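Local coordinates for protein phosphonate monoester hydrolase (Ruegeria pomeroyi, PDB 4UPK) that is a hydrolase by name, belongs to the sulfatase family of the alkaline phosphatase clan, and assembles as four chains, at residues F128-T133 / H236-R241; P242-V247 / A290-G295; V247-Y252 / A317-T322; G349-D354 / Y364-H369. All coordinates share one frame; numbering follows the deposited sequence.

Contact 1: F128-T133 / H236-R241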
loop_
_atom_site.group_PDB
_atom_site.type_symbol
_atom_site.label_atom_id
_atom_site.label_comp_id
_atom_site.label_asym_id
_atom_site.label_seq_id
_atom_site.Cartn_x
_atom_site.Cartn_y
_atom_site.Cartn_z
ATOM N N PHE A 128 -9.779 -13.737 22.517
ATOM C CA PHE A 128 -10.971 -14.226 23.208
ATOM C C PHE A 128 -11.635 -13.006 23.809
ATOM O O PHE A 128 -11.241 -12.558 24.894
ATOM C CB PHE A 128 -10.596 -15.246 24.281
ATOM C CG PHE A 128 -10.049 -16.522 23.713
ATOM C CD1 PHE A 128 -10.898 -17.573 23.386
ATOM C CD2 PHE A 128 -8.681 -16.685 23.521
ATOM C CE1 PHE A 128 -10.392 -18.761 22.862
ATOM C CE2 PHE A 128 -8.171 -17.872 22.999
ATOM C CZ PHE A 128 -9.032 -18.907 22.675
ATOM N N GLY A 129 -12.546 -12.417 23.037
ATOM C CA GLY A 129 -13.237 -11.208 23.436
ATOM C C GLY A 129 -13.306 -10.094 22.418
ATOM O O GLY A 129 -13.944 -10.250 21.381
ATOM N N TYR A 130 -12.738 -8.926 22.756
ATOM C CA TYR A 130 -12.783 -7.675 21.963
ATOM C C TYR A 130 -11.530 -6.817 22.151
ATOM O O TYR A 130 -10.843 -6.967 23.155
ATOM C CB TYR A 130 -14.009 -6.835 22.387
ATOM C CG TYR A 130 -14.015 -6.511 23.870
ATOM C CD1 TYR A 130 -14.475 -7.434 24.804
ATOM C CD2 TYR A 130 -13.550 -5.279 24.341
ATOM C CE1 TYR A 130 -14.498 -7.140 26.165
ATOM C CE2 TYR A 130 -13.529 -4.993 25.701
ATOM C CZ TYR A 130 -13.998 -5.937 26.612
ATOM O OH TYR A 130 -13.982 -5.713 27.963
ATOM N N THR A 131 -11.286 -5.869 21.220
ATOM C CA THR A 131 -10.170 -4.879 21.267
ATOM C C THR A 131 -10.721 -3.449 21.231
ATOM O O THR A 131 -10.012 -2.518 21.605
ATOM C CB THR A 131 -9.119 -5.084 20.144
ATOM O OG1 THR A 131 -9.772 -5.077 18.883
ATOM C CG2 THR A 131 -8.322 -6.352 20.304
ATOM N N ASP A 132 -11.993 -3.283 20.802
ATOM C CA ASP A 132 -12.683 -1.993 20.673
ATOM C C ASP A 132 -11.899 -0.993 19.839
ATOM O O ASP A 132 -11.709 0.171 20.241
ATOM C CB ASP A 132 -13.119 -1.416 22.049
ATOM C CG ASP A 132 -14.292 -2.126 22.684
ATOM O OD1 ASP A 132 -14.992 -2.881 21.970
ATOM O OD2 ASP A 132 -14.540 -1.899 23.882
ATOM N N THR A 133 -11.450 -1.460 18.658
ATOM C CA THR A 133 -10.631 -0.691 17.729
ATOM C C THR A 133 -11.451 -0.064 16.594
ATOM O O THR A 133 -12.146 -0.769 15.854
ATOM C CB THR A 133 -9.431 -1.501 17.219
ATOM O OG1 THR A 133 -8.881 -2.281 18.275
ATOM C CG2 THR A 133 -8.336 -0.612 16.609
ATOM N N HIS A 236 -5.098 -13.588 24.250
ATOM C CA HIS A 236 -5.615 -12.336 24.779
ATOM C C HIS A 236 -7.073 -12.557 25.165
ATOM O O HIS A 236 -7.922 -12.758 24.300
ATOM C CB HIS A 236 -5.426 -11.164 23.775
ATOM C CG HIS A 236 -5.720 -9.817 24.363
ATOM N ND1 HIS A 236 -5.548 -9.561 25.720
ATOM C CD2 HIS A 236 -6.128 -8.676 23.757
ATOM C CE1 HIS A 236 -5.848 -8.288 25.887
ATOM N NE2 HIS A 236 -6.218 -7.718 24.741
ATOM N N LEU A 237 -7.350 -12.559 26.476
ATOM C CA LEU A 237 -8.671 -12.839 27.043
ATOM C C LEU A 237 -9.190 -11.586 27.785
ATOM O O LEU A 237 -8.509 -11.037 28.656
ATOM C CB LEU A 237 -8.576 -14.109 27.921
ATOM C CG LEU A 237 -9.754 -14.566 28.801
ATOM C CD1 LEU A 237 -10.848 -15.244 27.990
ATOM C CD2 LEU A 237 -9.261 -15.543 29.855
ATOM N N THR A 238 -10.379 -11.106 27.355
ATOM C CA THR A 238 -11.000 -9.852 27.772
ATOM C C THR A 238 -12.408 -10.004 28.358
ATOM O O THR A 238 -13.390 -10.203 27.630
ATOM C CB THR A 238 -10.997 -8.864 26.585
ATOM O OG1 THR A 238 -11.771 -9.440 25.535
ATOM C CG2 THR A 238 -9.584 -8.530 26.071
ATOM N N TYR A 239 -12.497 -9.859 29.676
ATOM C CA TYR A 239 -13.747 -9.922 30.419
ATOM C C TYR A 239 -14.331 -8.532 30.532
ATOM O O TYR A 239 -13.669 -7.629 31.037
ATOM C CB TYR A 239 -13.514 -10.475 31.836
ATOM C CG TYR A 239 -13.040 -11.907 31.879
ATOM C CD1 TYR A 239 -13.934 -12.959 31.712
ATOM C CD2 TYR A 239 -11.703 -12.215 32.145
ATOM C CE1 TYR A 239 -13.514 -14.286 31.789
ATOM C CE2 TYR A 239 -11.271 -13.539 32.237
ATOM C CZ TYR A 239 -12.187 -14.574 32.062
ATOM O OH TYR A 239 -11.815 -15.889 32.171
ATOM N N ILE A 240 -15.568 -8.370 30.072
ATOM C CA ILE A 240 -16.312 -7.128 30.144
ATOM C C ILE A 240 -16.706 -6.814 31.575
ATOM O O ILE A 240 -16.563 -5.680 32.005
ATOM C CB ILE A 240 -17.524 -7.110 29.145
ATOM C CG1 ILE A 240 -18.168 -5.695 29.039
ATOM C CG2 ILE A 240 -18.563 -8.201 29.431
ATOM C CD1 ILE A 240 -17.180 -4.601 28.463
ATOM N N ARG A 241 -17.186 -7.843 32.315
ATOM C CA ARG A 241 -17.603 -7.768 33.703
ATOM C C ARG A 241 -16.429 -7.503 34.640
ATOM O O ARG A 241 -15.352 -8.059 34.404
ATOM C CB ARG A 241 -18.337 -9.057 34.129
ATOM C CG ARG A 241 -19.590 -9.380 33.321
ATOM C CD ARG A 241 -20.565 -8.236 33.225
ATOM N NE ARG A 241 -21.808 -8.655 32.591
ATOM C CZ ARG A 241 -22.952 -7.977 32.645
ATOM N NH1 ARG A 241 -23.033 -6.850 33.346
ATOM N NH2 ARG A 241 -24.027 -8.433 32.024
HETATM O O HOH W 1 -11.614 -6.601 28.974
HETATM O O HOH W 2 -8.188 -5.889 24.300
#
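F128 and L237 form a parallel beta bridge whose two ends are pinned by backbone bonds. F128 N gives its proton to H236 O (2.8 Å, N-H...O angle 167°), and T238 N returns one to F128 O at 3.0 Å. Both lie nearly along the C=O axis. F128 O is gripped further: T238 OG1 donates to it at 3.2 Å from 22° out of the carbonyl plane, and the CA-H of L237 also points at it.

The same T238 hydroxyl accepts from Y130 N at 3.0 Å, so its proton and its oxygen are both used. With chi1 of 62°, OG1 sits between the backbone N and the carbonyl carbon of its own residue, turned to the passing 128-130 chain. G129, which has no side chain, brings its CA to 3.1 Å from T238 OG1. Beyond it, T238 CB lies over one face of the Y130 ring, 4.2 Å from the centroid and offset toward the rim, while I240 CD1 meets Y130 OH at 3.4 Å.

Two waters and several outside residues serve the other polar groups. One water donates to Y130 OH and to Y239 O; Y130 OH is also bonded to D42. A second donates to Y130 O and joins H236 NE2, while H236 ND1 is bonded to F38 O. Y239 OH reaches T218, and R241 forms a salt bridge with D213.

This buried bridge continues the parallel pairing of strands 125-127 and 234-239, neighbours in the central mixed sheet of the sulfatase-family alpha/beta fold, and the 128-133 segment turns a corner at F128.

Contact 2: P242-V247 / A290-G295; sequences PHPPLV and ASFVLG
F292 O receives L246 N-H at 2.8 Å in an almost straight bond (176° at the hydrogen), with the donor tilted 17° from the carbonyl plane. The CA-H of P245 approaches the same oxygen, P245 CA to F292 O being 3.5 Å, and P244 CB and L246 CB are packed beside it.

P244 meets the F292 ring from above: its CG stands 3.8 Å from the centroid and only 7° off the ring normal, a CH-pi contact over the centre of one face. L246 comes to the edge instead, CD1 lying near the ring plane at 4.0 Å from F292 CD2. The segments come from two loops of the sulfatase-family fold, one leaving strand 234-239 and the other leading to helix 303-333, whose L309 and V312 pack on L246. W358 adds an edge-to-face ring contact to F292.

A cis peptide precedes P245, which lies alongside L294, CB to CG 3.8 Å, the two side chains pointing the same way. L246 CB also touches V293 CG1 at 4.0 Å. A water donates to L246 O and accepts from L294 N. Within the 242-247 segment, H243 ND1 bonds in plane to a lone pair of P244 O at 2.8 Å.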
loop_
_atom_site.group_PDB
_atom_site.type_symbol
_atom_site.label_atom_id
_atom_site.label_comp_id
_atom_site.label_asym_id
_atom_site.label_seq_id
_atom_site.Cartn_x
_atom_site.Cartn_y
_atom_site.Cartn_z
ATOM N N PRO A 242 -16.594 -6.675 35.716
ATOM C CA PRO A 242 -17.793 -5.888 36.108
ATOM C C PRO A 242 -17.976 -4.658 35.222
ATOM O O PRO A 242 -17.023 -3.913 34.998
ATOM C CB PRO A 242 -17.494 -5.537 37.572
ATOM C CG PRO A 242 -15.976 -5.387 37.606
ATOM C CD PRO A 242 -15.453 -6.423 36.638
ATOM N N HIS A 243 -19.163 -4.482 34.641
ATOM C CA HIS A 243 -19.426 -3.378 33.695
ATOM C C HIS A 243 -20.938 -3.265 33.490
ATOM O O HIS A 243 -21.596 -4.311 33.455
ATOM C CB HIS A 243 -18.766 -3.701 32.330
ATOM C CG HIS A 243 -18.698 -2.594 31.321
ATOM N ND1 HIS A 243 -19.813 -2.214 30.580
ATOM C CD2 HIS A 243 -17.620 -1.924 30.851
ATOM C CE1 HIS A 243 -19.391 -1.260 29.758
ATOM N NE2 HIS A 243 -18.079 -1.059 29.877
ATOM N N PRO A 244 -21.506 -2.028 33.332
ATOM C CA PRO A 244 -22.953 -1.909 33.083
ATOM C C PRO A 244 -23.377 -2.608 31.774
ATOM O O PRO A 244 -22.534 -2.768 30.891
ATOM C CB PRO A 244 -23.172 -0.382 33.022
ATOM C CG PRO A 244 -21.845 0.202 32.714
ATOM C CD PRO A 244 -20.857 -0.694 33.366
ATOM N N PRO A 245 -24.656 -3.026 31.583
ATOM C CA PRO A 245 -25.806 -2.943 32.508
ATOM C C PRO A 245 -25.577 -3.912 33.649
ATOM O O PRO A 245 -25.394 -5.108 33.418
ATOM C CB PRO A 245 -27.014 -3.327 31.628
ATOM C CG PRO A 245 -26.507 -3.318 30.200
ATOM C CD PRO A 245 -25.056 -3.672 30.321
ATOM N N LEU A 246 -25.486 -3.362 34.866
ATOM C CA LEU A 246 -25.225 -4.102 36.093
ATOM C C LEU A 246 -26.311 -5.112 36.443
ATOM O O LEU A 246 -27.425 -4.751 36.821
ATOM C CB LEU A 246 -24.916 -3.169 37.284
ATOM C CG LEU A 246 -23.628 -2.332 37.199
ATOM C CD1 LEU A 246 -23.535 -1.387 38.386
ATOM C CD2 LEU A 246 -22.379 -3.232 37.145
ATOM N N VAL A 247 -25.968 -6.389 36.264
ATOM C CA VAL A 247 -26.783 -7.551 36.563
ATOM C C VAL A 247 -25.825 -8.703 36.816
ATOM O O VAL A 247 -24.843 -8.841 36.093
ATOM C CB VAL A 247 -27.899 -7.848 35.497
ATOM C CG1 VAL A 247 -27.337 -8.280 34.131
ATOM C CG2 VAL A 247 -28.926 -8.839 36.029
ATOM N N ALA A 290 -29.352 5.124 36.887
ATOM C CA ALA A 290 -30.376 4.856 35.853
ATOM C C ALA A 290 -29.777 4.460 34.495
ATOM O O ALA A 290 -30.416 3.701 33.753
ATOM C CB ALA A 290 -31.294 6.055 35.680
ATOM N N SER A 291 -28.565 4.952 34.161
ATOM C CA SER A 291 -27.908 4.602 32.896
ATOM C C SER A 291 -26.992 3.369 33.024
ATOM O O SER A 291 -26.518 2.860 32.016
ATOM C CB SER A 291 -27.153 5.805 32.319
ATOM O OG SER A 291 -26.000 6.130 33.081
ATOM N N PHE A 292 -26.756 2.892 34.255
ATOM C CA PHE A 292 -25.884 1.753 34.580
ATOM C C PHE A 292 -26.601 0.397 34.728
ATOM O O PHE A 292 -25.958 -0.604 35.062
ATOM C CB PHE A 292 -25.075 2.071 35.852
ATOM C CG PHE A 292 -23.656 2.501 35.608
ATOM C CD1 PHE A 292 -23.370 3.561 34.759
ATOM C CD2 PHE A 292 -22.600 1.854 36.244
ATOM C CE1 PHE A 292 -22.051 3.941 34.516
ATOM C CE2 PHE A 292 -21.283 2.245 36.009
ATOM C CZ PHE A 292 -21.018 3.276 35.141
ATOM N N VAL A 293 -27.926 0.370 34.472
ATOM C CA VAL A 293 -28.785 -0.820 34.566
ATOM C C VAL A 293 -29.879 -0.738 33.469
ATOM O O VAL A 293 -30.141 0.345 32.977
ATOM C CB VAL A 293 -29.439 -0.998 35.989
ATOM C CG1 VAL A 293 -28.418 -1.354 37.062
ATOM C CG2 VAL A 293 -30.269 0.211 36.399
ATOM N N LEU A 294 -30.525 -1.869 33.122
ATOM C CA LEU A 294 -31.630 -1.922 32.145
ATOM C C LEU A 294 -32.952 -2.318 32.827
ATOM O O LEU A 294 -32.961 -3.258 33.625
ATOM C CB LEU A 294 -31.318 -2.859 30.950
ATOM C CG LEU A 294 -30.258 -2.376 29.927
ATOM C CD1 LEU A 294 -30.154 -3.349 28.756
ATOM C CD2 LEU A 294 -30.570 -0.965 29.366
ATOM N N GLY A 295 -34.024 -1.562 32.552
ATOM C CA GLY A 295 -35.365 -1.799 33.094
ATOM C C GLY A 295 -35.830 -0.861 34.198
ATOM O O GLY A 295 -36.898 -1.082 34.790
HETATM O O HOH W 3 -29.201 -4.319 34.154
#

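Contact 3: V247-Y252 / A317-T322; sequences VAPAPY and ATEVDT
E319 stands beneath the Y252 ring, its CB 3.5 Å from the ring centroid and 9° off the normal, so the CH-pi contact falls over the centre of one face. CG is anti to the backbone N (chi1 -172°), which places it over the CE2-CZ side of the same face, 3.5 Å from Y252 CE2. The chain stays extended, and CD is 3.9 Å from P249 CG. At the tip the carboxylate meets the pyrrolidine ring: OE2 approaches P249 CG at 3.5 Å, and OE1 approaches P249 CD at 3.7 Å. The carboxylate is stacked on the Y252 ring with the planes 28° apart, although the side chains as a whole cross at about a right angle. OE2 is also hydrogen-bonded to S212 OG, which helps to hold the group's rotation.

Two threonines a turn apart on the helix flank the glutamate. T318 CG2 reaches the edge of the Y252 ring, near its plane, 4.1 Å from CE1; the hydroxyl of this threonine is bonded to E58 O and Y256 OH instead. T322 OG1 lies 3.7 Å from Y252 OH, a packing distance, and the two segments meet through packing, the CH-pi contact and the carboxylate stack, without a direct hydrogen bond.

A weak bond from Y252 N to P249 O spans four residues, and the peptide before P251 is cis; the backbone angles are consistent with a type VI beta turn, here presenting a proline and a tyrosine to the buried flank of helix 303-333.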
loop_
_atom_site.group_PDB
_atom_site.type_symbol
_atom_site.label_atom_id
_atom_site.label_comp_id
_atom_site.label_asym_id
_atom_site.label_seq_id
_atom_site.Cartn_x
_atom_site.Cartn_y
_atom_site.Cartn_z
ATOM N N VAL A 247 -25.968 -6.389 36.264
ATOM C CA VAL A 247 -26.783 -7.551 36.563
ATOM C C VAL A 247 -25.825 -8.703 36.816
ATOM O O VAL A 247 -24.843 -8.841 36.093
ATOM C CB VAL A 247 -27.899 -7.848 35.497
ATOM C CG1 VAL A 247 -27.337 -8.280 34.131
ATOM C CG2 VAL A 247 -28.926 -8.839 36.029
ATOM N N ALA A 248 -26.087 -9.504 37.865
ATOM C CA ALA A 248 -25.252 -10.650 38.212
ATOM C C ALA A 248 -26.088 -11.911 38.325
ATOM O O ALA A 248 -27.208 -11.844 38.844
ATOM C CB ALA A 248 -24.483 -10.388 39.507
ATOM N N PRO A 249 -25.604 -13.075 37.804
ATOM C CA PRO A 249 -26.392 -14.306 37.957
ATOM C C PRO A 249 -26.355 -14.822 39.410
ATOM O O PRO A 249 -25.417 -14.494 40.151
ATOM C CB PRO A 249 -25.715 -15.257 36.974
ATOM C CG PRO A 249 -24.287 -14.849 36.998
ATOM C CD PRO A 249 -24.302 -13.350 37.152
ATOM N N ALA A 250 -27.396 -15.575 39.833
ATOM C CA ALA A 250 -27.481 -16.158 41.187
ATOM C C ALA A 250 -26.241 -17.068 41.436
ATOM O O ALA A 250 -25.880 -17.819 40.526
ATOM C CB ALA A 250 -28.768 -16.964 41.337
ATOM N N PRO A 251 -25.514 -16.968 42.576
ATOM C CA PRO A 251 -25.809 -16.204 43.803
ATOM C C PRO A 251 -25.136 -14.837 43.940
ATOM O O PRO A 251 -25.291 -14.181 44.984
ATOM C CB PRO A 251 -25.293 -17.150 44.887
ATOM C CG PRO A 251 -24.053 -17.738 44.269
ATOM C CD PRO A 251 -24.363 -17.875 42.789
ATOM N N TYR A 252 -24.360 -14.414 42.908
ATOM C CA TYR A 252 -23.593 -13.173 42.915
ATOM C C TYR A 252 -24.360 -11.901 43.112
ATOM O O TYR A 252 -23.787 -10.943 43.639
ATOM C CB TYR A 252 -22.743 -13.063 41.653
ATOM C CG TYR A 252 -21.804 -14.231 41.462
ATOM C CD1 TYR A 252 -20.587 -14.296 42.146
ATOM C CD2 TYR A 252 -22.129 -15.272 40.598
ATOM C CE1 TYR A 252 -19.725 -15.387 41.982
ATOM C CE2 TYR A 252 -21.287 -16.367 40.436
ATOM C CZ TYR A 252 -20.082 -16.418 41.121
ATOM O OH TYR A 252 -19.243 -17.484 40.883
ATOM N N ALA A 317 -17.265 -8.938 39.870
ATOM C CA ALA A 317 -15.802 -9.015 40.038
ATOM C C ALA A 317 -15.442 -10.378 40.693
ATOM O O ALA A 317 -14.536 -11.048 40.215
ATOM C CB ALA A 317 -15.298 -7.867 40.888
ATOM N N THR A 318 -16.193 -10.815 41.720
ATOM C CA THR A 318 -15.996 -12.131 42.351
ATOM C C THR A 318 -16.225 -13.278 41.300
ATOM O O THR A 318 -15.425 -14.201 41.243
ATOM C CB THR A 318 -16.795 -12.218 43.681
ATOM O OG1 THR A 318 -16.174 -11.336 44.619
ATOM C CG2 THR A 318 -16.833 -13.645 44.292
ATOM N N GLU A 319 -17.266 -13.176 40.446
ATOM C CA GLU A 319 -17.511 -14.168 39.407
ATOM C C GLU A 319 -16.376 -14.181 38.356
ATOM O O GLU A 319 -15.978 -15.249 37.915
ATOM C CB GLU A 319 -18.890 -13.987 38.767
ATOM C CG GLU A 319 -19.256 -15.135 37.811
ATOM C CD GLU A 319 -20.391 -14.816 36.856
ATOM O OE1 GLU A 319 -20.684 -13.615 36.662
ATOM O OE2 GLU A 319 -21.008 -15.764 36.320
ATOM N N VAL A 320 -15.805 -13.018 38.018
ATOM C CA VAL A 320 -14.648 -12.948 37.100
ATOM C C VAL A 320 -13.471 -13.688 37.748
ATOM O O VAL A 320 -12.808 -14.499 37.091
ATOM C CB VAL A 320 -14.313 -11.473 36.720
ATOM C CG1 VAL A 320 -12.876 -11.307 36.228
ATOM C CG2 VAL A 320 -15.317 -10.937 35.706
ATOM N N ASP A 321 -13.247 -13.422 39.049
ATOM C CA ASP A 321 -12.227 -14.076 39.848
ATOM C C ASP A 321 -12.324 -15.607 39.797
ATOM O O ASP A 321 -11.310 -16.226 39.538
ATOM C CB ASP A 321 -12.260 -13.602 41.293
ATOM C CG ASP A 321 -11.036 -14.050 42.040
ATOM O OD1 ASP A 321 -10.022 -13.341 41.977
ATOM O OD2 ASP A 321 -11.064 -15.163 42.614
ATOM N N THR A 322 -13.513 -16.208 40.060
ATOM C CA THR A 322 -13.736 -17.677 40.046
ATOM C C THR A 322 -13.337 -18.285 38.700
ATOM O O THR A 322 -12.691 -19.323 38.680
ATOM C CB THR A 322 -15.208 -18.022 40.383
ATOM O OG1 THR A 322 -15.620 -17.371 41.587
ATOM C CG2 THR A 322 -15.463 -19.527 40.495
#

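Contact 4: G349-D354 / Y364-H369; sequences GEMLGD and YDAAYH
The M351 side chain is bent rather than extended where it meets Y364, A366 and A367. Its CG is anti to the carbonyl carbon (chi1 -69°), and bends at chi2 (-55°) and chi3 (-68°) set SD and then CE toward the second segment. SD rests against A366 CB at 3.8 Å and, a little further off, against A367 CB; CE reaches Y364 CB, also at 3.8 Å, the two side chains crossing obliquely.

The backbones meet at G349. Its N-H donates to A367 O at 2.9 Å from well above the carbonyl plane, and A367 O has a second donor in N80. Next to it, G349 CA approaches A366 O at 3.2 Å in a CA-H...O contact, while E350 N makes a weak, bent bond to that oxygen.

Both segments belong to the connection between strands 340-346 and 372-375, antiparallel neighbours in the central sheet of this sulfatase-family fold. M351 to D354 forms a type I' beta turn, with L352 and G353 at positive phi and D354 N bonded to M351 O at 3.1 Å. In the 364-369 segment, residues 365-367 form a short 3-10 segment, whose first carbonyl, D365 O, accepts from both Y368 N and H369 N.

E350 OE2 takes L352 N on its anti side at 2.9 Å and G359 N as well, which fixes the carboxylate within the loop. D354 OD2 forms a salt bridge with R45, and OD1 is bonded to A265 N.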
loop_
_atom_site.group_PDB
_atom_site.type_symbol
_atom_site.label_atom_id
_atom_site.label_comp_id
_atom_site.label_asym_id
_atom_site.label_seq_id
_atom_site.Cartn_x
_atom_site.Cartn_y
_atom_site.Cartn_z
ATOM N N GLY A 349 -10.706 2.414 35.289
ATOM C CA GLY A 349 -11.463 2.291 36.513
ATOM C C GLY A 349 -12.926 2.644 36.335
ATOM O O GLY A 349 -13.463 2.665 35.224
ATOM N N GLU A 350 -13.578 2.907 37.462
ATOM C CA GLU A 350 -15.005 3.140 37.576
ATOM C C GLU A 350 -15.200 4.003 38.808
ATOM O O GLU A 350 -14.706 3.622 39.861
ATOM C CB GLU A 350 -15.691 1.756 37.792
ATOM C CG GLU A 350 -17.183 1.769 38.080
ATOM C CD GLU A 350 -18.012 2.709 37.236
ATOM O OE1 GLU A 350 -17.994 2.550 36.001
ATOM O OE2 GLU A 350 -18.585 3.672 37.792
ATOM N N MET A 351 -15.904 5.155 38.687
ATOM C CA MET A 351 -16.176 6.040 39.848
ATOM C C MET A 351 -17.026 5.364 40.913
ATOM O O MET A 351 -16.740 5.510 42.100
ATOM C CB MET A 351 -16.760 7.386 39.422
ATOM C CG MET A 351 -15.750 8.245 38.689
ATOM S SD MET A 351 -14.186 8.543 39.564
ATOM C CE MET A 351 -14.760 9.606 40.953
ATOM N N LEU A 352 -18.037 4.587 40.487
ATOM C CA LEU A 352 -18.912 3.786 41.343
ATOM C C LEU A 352 -19.662 4.609 42.424
ATOM O O LEU A 352 -19.858 4.158 43.557
ATOM C CB LEU A 352 -18.104 2.618 41.937
ATOM C CG LEU A 352 -18.843 1.323 42.170
ATOM C CD1 LEU A 352 -19.155 0.629 40.858
ATOM C CD2 LEU A 352 -18.049 0.416 43.101
ATOM N N GLY A 353 -20.085 5.815 42.040
ATOM C CA GLY A 353 -20.816 6.695 42.944
ATOM C C GLY A 353 -19.924 7.706 43.626
ATOM O O GLY A 353 -20.425 8.677 44.196
ATOM N N ASP A 354 -18.588 7.464 43.599
ATOM C CA ASP A 354 -17.608 8.368 44.193
ATOM C C ASP A 354 -17.741 9.719 43.527
ATOM O O ASP A 354 -17.841 9.780 42.297
ATOM C CB ASP A 354 -16.159 7.838 44.027
ATOM C CG ASP A 354 -15.741 6.739 44.990
ATOM O OD1 ASP A 354 -16.593 6.283 45.782
ATOM O OD2 ASP A 354 -14.562 6.324 44.943
ATOM N N TYR A 364 -10.723 12.238 38.198
ATOM C CA TYR A 364 -10.318 11.631 39.468
ATOM C C TYR A 364 -9.658 10.276 39.262
ATOM O O TYR A 364 -10.010 9.552 38.319
ATOM C CB TYR A 364 -11.479 11.561 40.494
ATOM C CG TYR A 364 -11.981 12.913 40.945
ATOM C CD1 TYR A 364 -11.100 13.876 41.451
ATOM C CD2 TYR A 364 -13.337 13.234 40.877
ATOM C CE1 TYR A 364 -11.559 15.122 41.875
ATOM C CE2 TYR A 364 -13.808 14.470 41.323
ATOM C CZ TYR A 364 -12.914 15.410 41.822
ATOM O OH TYR A 364 -13.368 16.642 42.234
ATOM N N ASP A 365 -8.693 9.951 40.149
ATOM C CA ASP A 365 -7.875 8.739 40.127
ATOM C C ASP A 365 -8.631 7.422 39.992
ATOM O O ASP A 365 -8.165 6.547 39.261
ATOM C CB ASP A 365 -6.881 8.705 41.310
ATOM C CG ASP A 365 -5.746 9.725 41.217
ATOM O OD1 ASP A 365 -5.554 10.324 40.121
ATOM O OD2 ASP A 365 -5.029 9.900 42.217
ATOM N N ALA A 366 -9.804 7.286 40.663
ATOM C CA ALA A 366 -10.627 6.070 40.615
ATOM C C ALA A 366 -11.003 5.650 39.173
ATOM O O ALA A 366 -11.164 4.463 38.911
ATOM C CB ALA A 366 -11.866 6.221 41.498
ATOM N N ALA A 367 -11.050 6.620 38.236
ATOM C CA ALA A 367 -11.346 6.372 36.817
ATOM C C ALA A 367 -10.132 5.800 36.034
ATOM O O ALA A 367 -10.327 5.277 34.937
ATOM C CB ALA A 367 -11.834 7.658 36.161
ATOM N N TYR A 368 -8.895 5.897 36.599
ATOM C CA TYR A 368 -7.629 5.519 35.948
ATOM C C TYR A 368 -6.811 4.506 36.699
ATOM O O TYR A 368 -6.150 3.708 36.049
ATOM C CB TYR A 368 -6.734 6.762 35.651
ATOM C CG TYR A 368 -7.434 7.831 34.850
ATOM C CD1 TYR A 368 -8.211 8.799 35.477
ATOM C CD2 TYR A 368 -7.293 7.903 33.463
ATOM C CE1 TYR A 368 -8.895 9.767 34.744
ATOM C CE2 TYR A 368 -7.960 8.879 32.720
ATOM C CZ TYR A 368 -8.771 9.803 33.368
ATOM O OH TYR A 368 -9.457 10.775 32.680
ATOM N N HIS A 369 -6.790 4.573 38.044
ATOM C CA HIS A 369 -6.042 3.647 38.905
ATOM C C HIS A 369 -6.541 2.192 38.679
ATOM O O HIS A 369 -7.711 1.864 38.917
ATOM C CB HIS A 369 -6.131 4.062 40.388
ATOM C CG HIS A 369 -5.054 3.473 41.250
ATOM N ND1 HIS A 369 -5.075 3.615 42.626
ATOM C CD2 HIS A 369 -3.950 2.771 40.905
ATOM C CE1 HIS A 369 -3.988 3.007 43.069
ATOM N NE2 HIS A 369 -3.283 2.479 42.069
#

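Overall arrangement
From the N terminus, contact 1 comes first, joining the chain just past strand 125-127 to strand 234-239 and so closing a loop of about a hundred residues. The chain then leaves R241 directly for contacts 2 and 3, which share V247 and cross: 242-247 pairs forward with 290-295, and 247-252 with 317-322 on helix 303-333. R241 O touches V320 CG2, linking contact 1 to that helix. Contact 4 follows in series, closing a short loop before strand 372-375; its nearest atoms stay about 9 Å from those of contacts 1 and 3, but E350 packs against F292 of contact 2. Together they tie central-sheet strands to helix 303-333 and the surrounding loops.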